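Side-chain contacts in thermosome subunit (Methanococcoides burtonii, PDB 3AQ1), which probably binds and hydrolyses ATP to assist the folding of other proteins, as group II chaperonins do: residues E56-A61 with V464-I469; E62-K67 with E384-S389; D168-D173 with K273-V278; Y262-V267 with K310-T315. One frame throughout, in Å; residues are numbered along the deposited sequence.

Contact 1: E56-A61 with V464-I469; sequences ELLSKA and VMILRI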
loop_
_atom_site.group_PDB
_atom_site.type_symbol
_atom_site.label_atom_id
_atom_site.label_comp_id
_atom_site.label_asym_id
_atom_site.label_seq_id
_atom_site.Cartn_x
_atom_site.Cartn_y
_atom_site.Cartn_z
ATOM N N GLU A 56 20.674 16.393 -13.180
ATOM C CA GLU A 56 20.593 16.795 -14.563
ATOM C C GLU A 56 19.997 18.183 -14.721
ATOM O O GLU A 56 20.454 18.972 -15.542
ATOM C CB GLU A 56 19.733 15.789 -15.321
ATOM C CG GLU A 56 20.073 15.693 -16.773
ATOM C CD GLU A 56 21.544 15.429 -16.971
ATOM O OE1 GLU A 56 22.156 14.764 -16.096
ATOM O OE2 GLU A 56 22.079 15.899 -17.998
ATOM N N LEU A 57 18.952 18.470 -13.955
ATOM C CA LEU A 57 18.303 19.766 -14.032
ATOM C C LEU A 57 19.263 20.838 -13.552
ATOM O O LEU A 57 19.375 21.901 -14.175
ATOM C CB LEU A 57 17.025 19.786 -13.200
ATOM C CG LEU A 57 15.861 18.996 -13.796
ATOM C CD1 LEU A 57 14.687 18.842 -12.814
ATOM C CD2 LEU A 57 15.408 19.620 -15.103
ATOM N N LEU A 58 19.969 20.546 -12.457
ATOM C CA LEU A 58 20.941 21.486 -11.896
ATOM C C LEU A 58 22.011 21.839 -12.884
ATOM O O LEU A 58 22.207 23.005 -13.196
ATOM C CB LEU A 58 21.620 20.933 -10.658
ATOM C CG LEU A 58 21.046 21.501 -9.371
ATOM C CD1 LEU A 58 21.714 20.831 -8.179
ATOM C CD2 LEU A 58 21.212 23.009 -9.338
ATOM N N SER A 59 22.714 20.823 -13.365
ATOM C CA SER A 59 23.838 21.053 -14.249
ATOM C C SER A 59 23.378 21.822 -15.481
ATOM O O SER A 59 24.064 22.739 -15.940
ATOM C CB SER A 59 24.538 19.733 -14.611
ATOM O OG SER A 59 24.210 19.301 -15.921
ATOM N N LYS A 60 22.206 21.482 -15.998
ATOM C CA LYS A 60 21.673 22.230 -17.127
ATOM C C LYS A 60 21.344 23.671 -16.737
ATOM O O LYS A 60 21.436 24.575 -17.557
ATOM C CB LYS A 60 20.473 21.525 -17.776
ATOM C CG LYS A 60 20.878 20.342 -18.663
ATOM C CD LYS A 60 19.779 19.959 -19.637
ATOM C CE LYS A 60 20.224 18.843 -20.563
ATOM N NZ LYS A 60 20.859 17.755 -19.779
ATOM N N ALA A 61 20.977 23.896 -15.484
ATOM C CA ALA A 61 20.739 25.263 -15.037
ATOM C C ALA A 61 22.058 26.037 -14.922
ATOM O O ALA A 61 22.127 27.224 -15.241
ATOM C CB ALA A 61 19.977 25.283 -13.714
ATOM N N VAL A 464 15.032 23.817 -7.817
ATOM C CA VAL A 464 14.605 25.195 -7.674
ATOM C C VAL A 464 14.969 25.751 -6.303
ATOM O O VAL A 464 15.362 26.901 -6.173
ATOM C CB VAL A 464 13.108 25.318 -7.924
ATOM C CG1 VAL A 464 12.539 26.506 -7.186
ATOM C CG2 VAL A 464 12.853 25.409 -9.427
ATOM N N MET A 465 14.860 24.927 -5.278
ATOM C CA MET A 465 15.196 25.378 -3.942
ATOM C C MET A 465 16.679 25.746 -3.872
ATOM O O MET A 465 17.071 26.701 -3.207
ATOM C CB MET A 465 14.847 24.293 -2.928
ATOM C CG MET A 465 15.390 24.544 -1.553
ATOM S SD MET A 465 14.252 23.968 -0.306
ATOM C CE MET A 465 13.810 22.385 -1.007
ATOM N N ILE A 466 17.500 24.985 -4.578
ATOM C CA ILE A 466 18.932 25.220 -4.624
ATOM C C ILE A 466 19.310 26.442 -5.479
ATOM O O ILE A 466 20.291 27.125 -5.192
ATOM C CB ILE A 466 19.631 23.978 -5.176
ATOM C CG1 ILE A 466 19.484 22.828 -4.177
ATOM C CG2 ILE A 466 21.090 24.275 -5.538
ATOM C CD1 ILE A 466 20.314 21.616 -4.507
ATOM N N LEU A 467 18.536 26.714 -6.527
ATOM C CA LEU A 467 18.796 27.851 -7.403
ATOM C C LEU A 467 18.437 29.191 -6.755
ATOM O O LEU A 467 19.154 30.188 -6.895
ATOM C CB LEU A 467 18.001 27.712 -8.700
ATOM C CG LEU A 467 18.402 26.610 -9.671
ATOM C CD1 LEU A 467 17.472 26.624 -10.859
ATOM C CD2 LEU A 467 19.847 26.800 -10.124
ATOM N N ARG A 468 17.308 29.211 -6.062
ATOM C CA ARG A 468 16.778 30.454 -5.537
ATOM C C ARG A 468 17.252 30.663 -4.122
ATOM O O ARG A 468 16.530 30.420 -3.163
ATOM C CB ARG A 468 15.252 30.492 -5.655
ATOM C CG ARG A 468 14.774 31.156 -6.957
ATOM C CD ARG A 468 13.259 31.078 -7.109
ATOM N NE ARG A 468 12.590 31.113 -5.811
ATOM C CZ ARG A 468 12.091 32.209 -5.248
ATOM N NH1 ARG A 468 12.170 33.376 -5.876
ATOM N NH2 ARG A 468 11.508 32.134 -4.058
ATOM N N ILE A 469 18.493 31.114 -4.020
ATOM C CA ILE A 469 19.155 31.340 -2.748
ATOM C C ILE A 469 19.774 32.742 -2.685
ATOM O O ILE A 469 20.445 33.188 -3.618
ATOM C CB ILE A 469 20.237 30.265 -2.503
ATOM C CG1 ILE A 469 19.578 28.953 -2.085
ATOM C CG2 ILE A 469 21.227 30.712 -1.444
ATOM C CD1 ILE A 469 20.514 27.995 -1.370
#
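Helix 45-65 packs against the last turns of helix 449-467 through L58, A61, I466 and L467, in what is probably the equatorial domain, which in this family is built from both ends of the chain. The backbones come nearest at L58 and L467, whose CA atoms lie 8.1 Å apart. L58 does most of the reaching: its CB bond runs past the other helix, but its branched end closes in on it. L58 CD1 meets I466 CD1 at 4.0 Å, and the two side chains cross at about a right angle. The other L58 methyl, CD2, lies 4.0 Å from I466 CG2, which stands anti to its own backbone N. Toward L467 the approach differs, because the two leucines slide past each other in opposite directions, with L58 CD2 and L467 CD2 4.1 Å apart. One turn further on, the A61 CB methyl sits against the forked end of L467, at 3.9 Å from CD2 and 4.0 Å from CD1. With CG anti to the carbonyl carbon (chi1 -69°), the L467 fork is turned to A61. Helix 71-92 flanks both partners: Y78 touches A61, and S75 touches V464. The contacts between L58, A61, I466 and L467 are all between carbon atoms, so these two segments hold together by apolar packing, which depends on how well the surfaces fit and favours no bond direction.

Contact 2: E62-K67 with E384-S389; sequences EELIMK and EQLAVS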
loop_
_atom_site.group_PDB
_atom_site.type_symbol
_atom_site.label_atom_id
_atom_site.label_comp_id
_atom_site.label_asym_id
_atom_site.label_seq_id
_atom_site.Cartn_x
_atom_site.Cartn_y
_atom_site.Cartn_z
ATOM N N GLU A 62 23.105 25.363 -14.464
ATOM C CA GLU A 62 24.392 26.017 -14.304
ATOM C C GLU A 62 24.963 26.355 -15.678
ATOM O O GLU A 62 25.602 27.387 -15.852
ATOM C CB GLU A 62 25.342 25.196 -13.408
ATOM C CG GLU A 62 25.124 25.506 -11.892
ATOM C CD GLU A 62 25.653 24.444 -10.920
ATOM O OE1 GLU A 62 26.233 23.436 -11.375
ATOM O OE2 GLU A 62 25.484 24.620 -9.689
ATOM N N GLU A 63 24.688 25.508 -16.664
ATOM C CA GLU A 63 24.972 25.856 -18.050
ATOM C C GLU A 63 24.229 27.131 -18.459
ATOM O O GLU A 63 24.856 28.116 -18.854
ATOM C CB GLU A 63 24.593 24.715 -18.997
ATOM C CG GLU A 63 25.434 23.454 -18.852
ATOM C CD GLU A 63 25.026 22.375 -19.845
ATOM O OE1 GLU A 63 23.903 22.462 -20.409
ATOM O OE2 GLU A 63 25.836 21.443 -20.060
ATOM N N LEU A 64 22.899 27.108 -18.367
ATOM C CA LEU A 64 22.059 28.255 -18.746
ATOM C C LEU A 64 22.400 29.559 -18.018
ATOM O O LEU A 64 21.989 30.639 -18.445
ATOM C CB LEU A 64 20.569 27.963 -18.536
ATOM C CG LEU A 64 19.847 26.931 -19.401
ATOM C CD1 LEU A 64 18.345 27.129 -19.261
ATOM C CD2 LEU A 64 20.279 27.022 -20.858
ATOM N N ILE A 65 23.123 29.465 -16.911
ATOM C CA ILE A 65 23.527 30.656 -16.186
ATOM C C ILE A 65 24.840 31.198 -16.764
ATOM O O ILE A 65 24.968 32.396 -17.032
ATOM C CB ILE A 65 23.646 30.370 -14.679
ATOM C CG1 ILE A 65 22.265 30.116 -14.091
ATOM C CG2 ILE A 65 24.292 31.523 -13.951
ATOM C CD1 ILE A 65 22.285 29.884 -12.601
ATOM N N MET A 66 25.803 30.308 -16.982
ATOM C CA MET A 66 27.049 30.685 -17.638
ATOM C C MET A 66 26.812 31.123 -19.087
ATOM O O MET A 66 27.766 31.336 -19.837
ATOM C CB MET A 66 28.053 29.532 -17.588
ATOM C CG MET A 66 28.701 29.324 -16.236
ATOM S SD MET A 66 29.605 27.766 -16.203
ATOM C CE MET A 66 30.451 27.893 -14.626
ATOM N N LYS A 67 25.542 31.247 -19.473
ATOM C CA LYS A 67 25.162 31.733 -20.803
ATOM C C LYS A 67 24.311 32.995 -20.728
ATOM O O LYS A 67 23.877 33.511 -21.759
ATOM C CB LYS A 67 24.394 30.668 -21.595
ATOM C CG LYS A 67 25.257 29.752 -22.453
ATOM C CD LYS A 67 24.416 29.008 -23.494
ATOM C CE LYS A 67 23.650 29.991 -24.375
ATOM N NZ LYS A 67 22.956 29.330 -25.516
ATOM N N GLU A 384 12.435 31.698 -21.059
ATOM C CA GLU A 384 11.669 30.609 -20.461
ATOM C C GLU A 384 11.760 29.373 -21.350
ATOM O O GLU A 384 11.941 28.261 -20.860
ATOM C CB GLU A 384 10.200 31.007 -20.264
ATOM C CG GLU A 384 9.455 30.147 -19.249
ATOM C CD GLU A 384 7.940 30.203 -19.399
ATOM O OE1 GLU A 384 7.448 30.642 -20.464
ATOM O OE2 GLU A 384 7.238 29.793 -18.450
ATOM N N GLN A 385 11.650 29.576 -22.659
ATOM C CA GLN A 385 11.687 28.469 -23.607
ATOM C C GLN A 385 12.956 27.629 -23.489
ATOM O O GLN A 385 12.900 26.402 -23.519
ATOM C CB GLN A 385 11.534 28.962 -25.044
ATOM C CG GLN A 385 11.746 27.855 -26.063
ATOM C CD GLN A 385 11.869 28.367 -27.482
ATOM O OE1 GLN A 385 11.442 29.513 -27.747
ATOM N NE2 GLN A 385 12.392 27.616 -28.335
ATOM N N LEU A 386 14.102 28.291 -23.376
ATOM C CA LEU A 386 15.361 27.579 -23.181
ATOM C C LEU A 386 15.287 26.691 -21.941
ATOM O O LEU A 386 15.716 25.541 -21.964
ATOM C CB LEU A 386 16.526 28.567 -23.075
ATOM C CG LEU A 386 17.250 28.819 -24.402
ATOM C CD1 LEU A 386 17.980 30.167 -24.424
ATOM C CD2 LEU A 386 18.196 27.654 -24.732
ATOM N N ALA A 387 14.713 27.237 -20.872
ATOM C CA ALA A 387 14.611 26.554 -19.588
ATOM C C ALA A 387 13.747 25.300 -19.659
ATOM O O ALA A 387 14.152 24.231 -19.193
ATOM C CB ALA A 387 14.074 27.503 -18.532
ATOM N N VAL A 388 12.551 25.445 -20.224
ATOM C CA VAL A 388 11.643 24.317 -20.379
ATOM C C VAL A 388 12.213 23.286 -21.350
ATOM O O VAL A 388 12.084 22.078 -21.155
ATOM C CB VAL A 388 10.264 24.783 -20.846
ATOM C CG1 VAL A 388 9.443 23.605 -21.307
ATOM C CG2 VAL A 388 9.571 25.506 -19.715
ATOM N N SER A 389 12.858 23.778 -22.394
ATOM C CA SER A 389 13.524 22.916 -23.349
ATOM C C SER A 389 14.579 22.067 -22.634
ATOM O O SER A 389 14.699 20.867 -22.882
ATOM C CB SER A 389 14.158 23.761 -24.460
ATOM O OG SER A 389 14.664 22.943 -25.496
#
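L64 meets A387 and L386 with its forked end, CD1 touching the backbone of both and CD2 reaching the L386 side chain. CG stands anti to the carbonyl carbon, beside the backbone N (chi1 -68°), and the second torsion is near trans (chi2 -164°), which carries the fork outward from its helix to the surface of the other. CD1 is the probing methyl. L64 CD1 rests on backbone, 3.8 Å from A387 CA and 4.0 Å from A387 N, and it also lies 4.1 Å from the carbonyl carbon C of L386. The A387 methyl is less central, its CB standing 4.3 Å from L64 CD1, and its small size probably lets the leucine come down onto the main chain. L64 belongs to the last turn of helix 45-65 and A387 to helix 383-394, so the contact joins two helices of the probable equatorial domain near the C-terminal end of the first. The second branch, L64 CD2, meets L386 CD2 more loosely, at 4.4 Å. L386 itself is an exposed residue at the margin of the contact. Helix 71-92 lies close by as well: I74 touches L64, and H80 ND1 is hydrogen-bonded to E384 OE2.

Contact 3: D168-D173 with K273-V278; sequences DGLVID and KRLSKV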
loop_
_atom_site.group_PDB
_atom_site.type_symbol
_atom_site.label_atom_id
_atom_site.label_comp_id
_atom_site.label_asym_id
_atom_site.label_seq_id
_atom_site.Cartn_x
_atom_site.Cartn_y
_atom_site.Cartn_z
ATOM N N ASP A 168 -14.761 -11.941 6.521
ATOM C CA ASP A 168 -15.361 -10.612 6.566
ATOM C C ASP A 168 -15.490 -10.139 7.986
ATOM O O ASP A 168 -16.569 -10.132 8.556
ATOM C CB ASP A 168 -16.713 -10.585 5.850
ATOM C CG ASP A 168 -16.568 -10.427 4.343
ATOM O OD1 ASP A 168 -15.886 -9.469 3.903
ATOM O OD2 ASP A 168 -17.129 -11.263 3.599
ATOM N N GLY A 169 -14.366 -9.726 8.536
ATOM C CA GLY A 169 -14.259 -9.280 9.903
ATOM C C GLY A 169 -12.796 -9.235 10.301
ATOM O O GLY A 169 -11.969 -8.726 9.555
ATOM N N LEU A 170 -12.478 -9.803 11.462
ATOM C CA LEU A 170 -11.145 -9.749 12.049
ATOM C C LEU A 170 -10.886 -11.034 12.814
ATOM O O LEU A 170 -11.667 -11.390 13.676
ATOM C CB LEU A 170 -11.054 -8.562 13.011
ATOM C CG LEU A 170 -9.719 -8.347 13.704
ATOM C CD1 LEU A 170 -8.679 -7.999 12.673
ATOM C CD2 LEU A 170 -9.810 -7.249 14.752
ATOM N N VAL A 171 -9.791 -11.724 12.505
ATOM C CA VAL A 171 -9.439 -12.977 13.180
ATOM C C VAL A 171 -8.223 -12.810 14.108
ATOM O O VAL A 171 -7.216 -12.278 13.699
ATOM C CB VAL A 171 -9.160 -14.090 12.156
ATOM C CG1 VAL A 171 -8.699 -15.340 12.867
ATOM C CG2 VAL A 171 -10.413 -14.375 11.319
ATOM N N ILE A 172 -8.336 -13.242 15.359
ATOM C CA ILE A 172 -7.287 -13.058 16.368
ATOM C C ILE A 172 -6.817 -14.425 16.795
ATOM O O ILE A 172 -7.623 -15.247 17.226
ATOM C CB ILE A 172 -7.818 -12.394 17.682
ATOM C CG1 ILE A 172 -8.541 -11.092 17.403
ATOM C CG2 ILE A 172 -6.688 -12.155 18.686
ATOM C CD1 ILE A 172 -7.731 -10.155 16.594
ATOM N N ASP A 173 -5.518 -14.679 16.693
ATOM C CA ASP A 173 -4.974 -15.962 17.121
ATOM C C ASP A 173 -4.873 -16.032 18.648
ATOM O O ASP A 173 -3.780 -16.016 19.213
ATOM C CB ASP A 173 -3.613 -16.201 16.493
ATOM C CG ASP A 173 -3.149 -17.616 16.662
ATOM O OD1 ASP A 173 -4.026 -18.475 16.869
ATOM O OD2 ASP A 173 -1.925 -17.867 16.585
ATOM N N LYS A 273 -5.461 -2.560 18.469
ATOM C CA LYS A 273 -5.650 -1.403 17.596
ATOM C C LYS A 273 -6.692 -1.728 16.561
ATOM O O LYS A 273 -7.600 -0.941 16.312
ATOM C CB LYS A 273 -4.352 -0.986 16.898
ATOM C CG LYS A 273 -3.700 0.265 17.482
ATOM C CD LYS A 273 -2.524 0.738 16.619
ATOM C CE LYS A 273 -1.831 1.965 17.229
ATOM N NZ LYS A 273 -0.715 2.496 16.383
ATOM N N ARG A 274 -6.559 -2.899 15.959
ATOM C CA ARG A 274 -7.499 -3.330 14.940
ATOM C C ARG A 274 -8.924 -3.497 15.517
ATOM O O ARG A 274 -9.897 -3.065 14.900
ATOM C CB ARG A 274 -7.022 -4.622 14.272
ATOM C CG ARG A 274 -5.752 -4.517 13.480
ATOM C CD ARG A 274 -5.635 -5.742 12.545
ATOM N NE ARG A 274 -4.250 -6.081 12.235
ATOM C CZ ARG A 274 -3.624 -5.721 11.115
ATOM N NH1 ARG A 274 -4.276 -5.026 10.178
ATOM N NH2 ARG A 274 -2.347 -6.063 10.929
ATOM N N LEU A 275 -9.040 -4.116 16.692
ATOM C CA LEU A 275 -10.343 -4.249 17.349
ATOM C C LEU A 275 -10.992 -2.880 17.532
ATOM O O LEU A 275 -12.186 -2.708 17.272
ATOM C CB LEU A 275 -10.233 -4.980 18.692
ATOM C CG LEU A 275 -10.005 -6.481 18.564
ATOM C CD1 LEU A 275 -9.327 -7.036 19.804
ATOM C CD2 LEU A 275 -11.295 -7.208 18.231
ATOM N N SER A 276 -10.192 -1.908 17.954
ATOM C CA SER A 276 -10.697 -0.566 18.165
ATOM C C SER A 276 -11.316 0.014 16.892
ATOM O O SER A 276 -12.409 0.569 16.929
ATOM C CB SER A 276 -9.590 0.341 18.692
ATOM O OG SER A 276 -10.131 1.567 19.152
ATOM N N LYS A 277 -10.630 -0.130 15.763
ATOM C CA LYS A 277 -11.115 0.467 14.521
ATOM C C LYS A 277 -12.343 -0.233 13.948
ATOM O O LYS A 277 -13.313 0.439 13.576
ATOM C CB LYS A 277 -10.009 0.569 13.460
ATOM C CG LYS A 277 -8.894 1.552 13.800
ATOM C CD LYS A 277 -7.617 1.216 13.019
ATOM C CE LYS A 277 -6.398 1.967 13.556
ATOM N NZ LYS A 277 -5.119 1.334 13.113
ATOM N N VAL A 278 -12.316 -1.565 13.866
ATOM C CA VAL A 278 -13.475 -2.286 13.324
ATOM C C VAL A 278 -14.703 -2.331 14.240
ATOM O O VAL A 278 -15.811 -2.385 13.731
ATOM C CB VAL A 278 -13.165 -3.728 12.808
ATOM C CG1 VAL A 278 -12.131 -3.698 11.726
ATOM C CG2 VAL A 278 -12.748 -4.644 13.933
#
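L170 points from strand 169-172 into helix 273-278 and is met there by R274, L275 and V278. Its side chain crosses those of both R274 and L275 at about a right angle. Both methyls of its fork touch R274, and CD2 goes on to L275 and V278. With CG anti to the backbone N (chi1 -179°), the fork stands well clear of the strand. L170 CD1 lies 3.8 Å from R274 CD and 4.1 Å from R274 CB, a contact with the aliphatic stem only. That stem is extended from CG to NE, which carries the guanidinium group beyond the leucine. L170 CD2 works more deeply, lying 3.8 Å from L275 CD2 and equally far from the backbone L275 N, at the surface of the helix itself. Although the CB bond of L275 does not aim at the strand, the branched end of the side chain does come over to it. One turn along, V278 adds CG2, 4.0 Å from L170 CD2. The axes of strand and helix approach to 9.6 Å and run nearly antiparallel, at 159°. Through this contact the helix packs on the mixed sheet of the probable apical domain. The strand is further held by backbone hydrogen bonds of L170 with V314 and I172 with T312 on strand 310-317, while K152 of strand 151-157 touches both L170 and R274.

Contact 4: Y262-V267 with K310-T315; sequences YAVRRV and KMTYVT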
loop_
_atom_site.group_PDB
_atom_site.type_symbol
_atom_site.label_atom_id
_atom_site.label_comp_id
_atom_site.label_asym_id
_atom_site.label_seq_id
_atom_site.Cartn_x
_atom_site.Cartn_y
_atom_site.Cartn_z
ATOM N N TYR A 262 -17.162 -13.555 27.467
ATOM C CA TYR A 262 -16.088 -14.059 26.621
ATOM C C TYR A 262 -14.862 -13.145 26.777
ATOM O O TYR A 262 -14.865 -12.001 26.286
ATOM C CB TYR A 262 -16.558 -14.052 25.162
ATOM C CG TYR A 262 -15.645 -14.744 24.162
ATOM C CD1 TYR A 262 -14.360 -14.263 23.889
ATOM C CD2 TYR A 262 -16.087 -15.855 23.456
ATOM C CE1 TYR A 262 -13.544 -14.891 22.958
ATOM C CE2 TYR A 262 -15.281 -16.483 22.533
ATOM C CZ TYR A 262 -14.015 -16.004 22.291
ATOM O OH TYR A 262 -13.241 -16.655 21.366
ATOM N N ALA A 263 -13.829 -13.629 27.471
ATOM C CA ALA A 263 -12.624 -12.821 27.659
ATOM C C ALA A 263 -11.371 -13.492 27.115
ATOM O O ALA A 263 -11.206 -14.700 27.217
ATOM C CB ALA A 263 -12.435 -12.429 29.127
ATOM N N VAL A 264 -10.489 -12.704 26.521
ATOM C CA VAL A 264 -9.193 -13.228 26.130
ATOM C C VAL A 264 -8.108 -12.394 26.794
ATOM O O VAL A 264 -8.245 -11.193 26.910
ATOM C CB VAL A 264 -9.008 -13.283 24.589
ATOM C CG1 VAL A 264 -10.335 -13.572 23.886
ATOM C CG2 VAL A 264 -8.491 -12.003 24.098
ATOM N N ARG A 265 -7.041 -13.045 27.244
ATOM C CA ARG A 265 -5.927 -12.354 27.879
ATOM C C ARG A 265 -4.752 -12.231 26.914
ATOM O O ARG A 265 -4.729 -12.886 25.878
ATOM C CB ARG A 265 -5.482 -13.107 29.127
ATOM C CG ARG A 265 -4.708 -14.370 28.830
ATOM C CD ARG A 265 -4.660 -15.334 30.024
ATOM N NE ARG A 265 -3.875 -16.516 29.696
ATOM C CZ ARG A 265 -2.595 -16.664 30.015
ATOM N NH1 ARG A 265 -1.961 -15.720 30.699
ATOM N NH2 ARG A 265 -1.947 -17.762 29.658
ATOM N N ARG A 266 -3.787 -11.384 27.271
ATOM C CA ARG A 266 -2.539 -11.184 26.519
ATOM C C ARG A 266 -2.718 -11.045 24.996
ATOM O O ARG A 266 -2.242 -11.871 24.206
ATOM C CB ARG A 266 -1.508 -12.266 26.882
ATOM C CG ARG A 266 -1.267 -12.368 28.380
ATOM C CD ARG A 266 0.083 -12.974 28.760
ATOM N NE ARG A 266 0.232 -13.028 30.215
ATOM C CZ ARG A 266 0.498 -11.972 30.985
ATOM N NH1 ARG A 266 0.660 -10.767 30.437
ATOM N NH2 ARG A 266 0.595 -12.119 32.307
ATOM N N VAL A 267 -3.409 -9.982 24.598
ATOM C CA VAL A 267 -3.736 -9.749 23.206
ATOM C C VAL A 267 -2.740 -8.775 22.664
ATOM O O VAL A 267 -2.439 -7.771 23.322
ATOM C CB VAL A 267 -5.169 -9.177 23.055
ATOM C CG1 VAL A 267 -5.423 -8.665 21.636
ATOM C CG2 VAL A 267 -6.149 -10.225 23.382
ATOM N N LYS A 310 -7.069 -23.126 18.502
ATOM C CA LYS A 310 -8.333 -22.405 18.371
ATOM C C LYS A 310 -8.069 -20.914 18.145
ATOM O O LYS A 310 -7.038 -20.379 18.573
ATOM C CB LYS A 310 -9.200 -22.600 19.618
ATOM C CG LYS A 310 -9.344 -24.045 20.084
ATOM C CD LYS A 310 -10.211 -24.140 21.330
ATOM C CE LYS A 310 -10.233 -25.545 21.939
ATOM N NZ LYS A 310 -11.232 -25.653 23.059
ATOM N N MET A 311 -8.995 -20.253 17.459
ATOM C CA MET A 311 -8.880 -18.819 17.190
ATOM C C MET A 311 -10.168 -18.015 17.474
ATOM O O MET A 311 -11.268 -18.570 17.522
ATOM C CB MET A 311 -8.403 -18.598 15.753
ATOM C CG MET A 311 -6.910 -18.882 15.559
ATOM S SD MET A 311 -6.178 -18.133 14.081
ATOM C CE MET A 311 -7.170 -18.885 12.788
ATOM N N THR A 312 -10.033 -16.706 17.652
ATOM C CA THR A 312 -11.207 -15.867 17.907
ATOM C C THR A 312 -11.661 -15.052 16.694
ATOM O O THR A 312 -10.975 -14.129 16.281
ATOM C CB THR A 312 -10.974 -14.920 19.075
ATOM O OG1 THR A 312 -10.853 -15.678 20.280
ATOM C CG2 THR A 312 -12.148 -13.984 19.223
ATOM N N TYR A 313 -12.818 -15.405 16.132
ATOM C CA TYR A 313 -13.402 -14.680 14.995
ATOM C C TYR A 313 -14.365 -13.541 15.435
ATOM O O TYR A 313 -15.299 -13.761 16.201
ATOM C CB TYR A 313 -14.153 -15.649 14.075
ATOM C CG TYR A 313 -13.293 -16.636 13.313
ATOM C CD1 TYR A 313 -13.216 -16.594 11.922
ATOM C CD2 TYR A 313 -12.573 -17.626 13.974
ATOM C CE1 TYR A 313 -12.444 -17.492 11.223
ATOM C CE2 TYR A 313 -11.787 -18.532 13.272
ATOM C CZ TYR A 313 -11.734 -18.461 11.904
ATOM O OH TYR A 313 -10.960 -19.360 11.210
ATOM N N VAL A 314 -14.123 -12.332 14.942
ATOM C CA VAL A 314 -14.990 -11.186 15.189
ATOM C C VAL A 314 -15.591 -10.714 13.857
ATOM O O VAL A 314 -14.976 -9.956 13.136
ATOM C CB VAL A 314 -14.196 -10.038 15.834
ATOM C CG1 VAL A 314 -15.093 -8.884 16.143
ATOM C CG2 VAL A 314 -13.514 -10.523 17.094
ATOM N N THR A 315 -16.791 -11.186 13.532
ATOM C CA THR A 315 -17.434 -10.883 12.252
ATOM C C THR A 315 -18.673 -9.987 12.399
ATOM O O THR A 315 -19.170 -9.751 13.500
ATOM C CB THR A 315 -17.868 -12.167 11.532
ATOM O OG1 THR A 315 -18.800 -12.876 12.346
ATOM C CG2 THR A 315 -16.693 -13.061 11.298
#
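Y262, at the start of strand 262-264, reaches T312 with the far end of its ring, the two side chains approaching from opposite directions. Its CG lies anti to the backbone N (chi1 -171°), which sends the ring out toward strand 310-317. There Y262 OH donates a hydrogen bond to T312 OG1 at 2.8 Å, and this oxygen lies at the edge of the ring, in its plane. The threonine methyl lies alongside, T312 CG2 being 3.6 Å from Y262 OH and 4.1 Å from the ring carbon Y262 CE1. T312 OG1 is hydrogen-bonded to K174 O as well, so two bonds grip this buried hydroxyl and probably fix its rotation. Two residues on, V264 again points toward the other strand, and its CG1 comes within 4.2 Å of T312 OG1, a looser approach beside the main bond. The CA atoms of V264 and T312, the nearest pair, remain 8.9 Å apart, too far for neighbouring strands. The two strands do belong to one mixed sheet but are not paired in it: strand 262-264 pairs with strand 241-244, whose F243 touches both V264 and T312, whereas strand 310-317 pairs with strands 169-172 and 300-305. A buried side-chain bridge between non-adjacent strands of one mixed sheet is consistent with the beta-sandwich core of a group II chaperonin apical domain.

From the N terminus, helix 45-65 supplies the first halves of contacts 1 and 2. Contact 1 closes the widest loop, joining this helix to the end of helix 449-467; contact 2 returns from helix 383-394 and lies within that loop. Contacts 3 and 4 fall inside both and cross each other, since their segments occur in the order 168-173, 262-267, 273-278, 310-315. Two groups result. Contacts 1 and 2, centres 10 Å apart, tie helices of the probable equatorial domain; contacts 3 and 4 organise the probable apical domain, where strands 169-172 and 310-317 are neighbours in one sheet. Centres of contacts 2 and 4 lie about 65 Å apart.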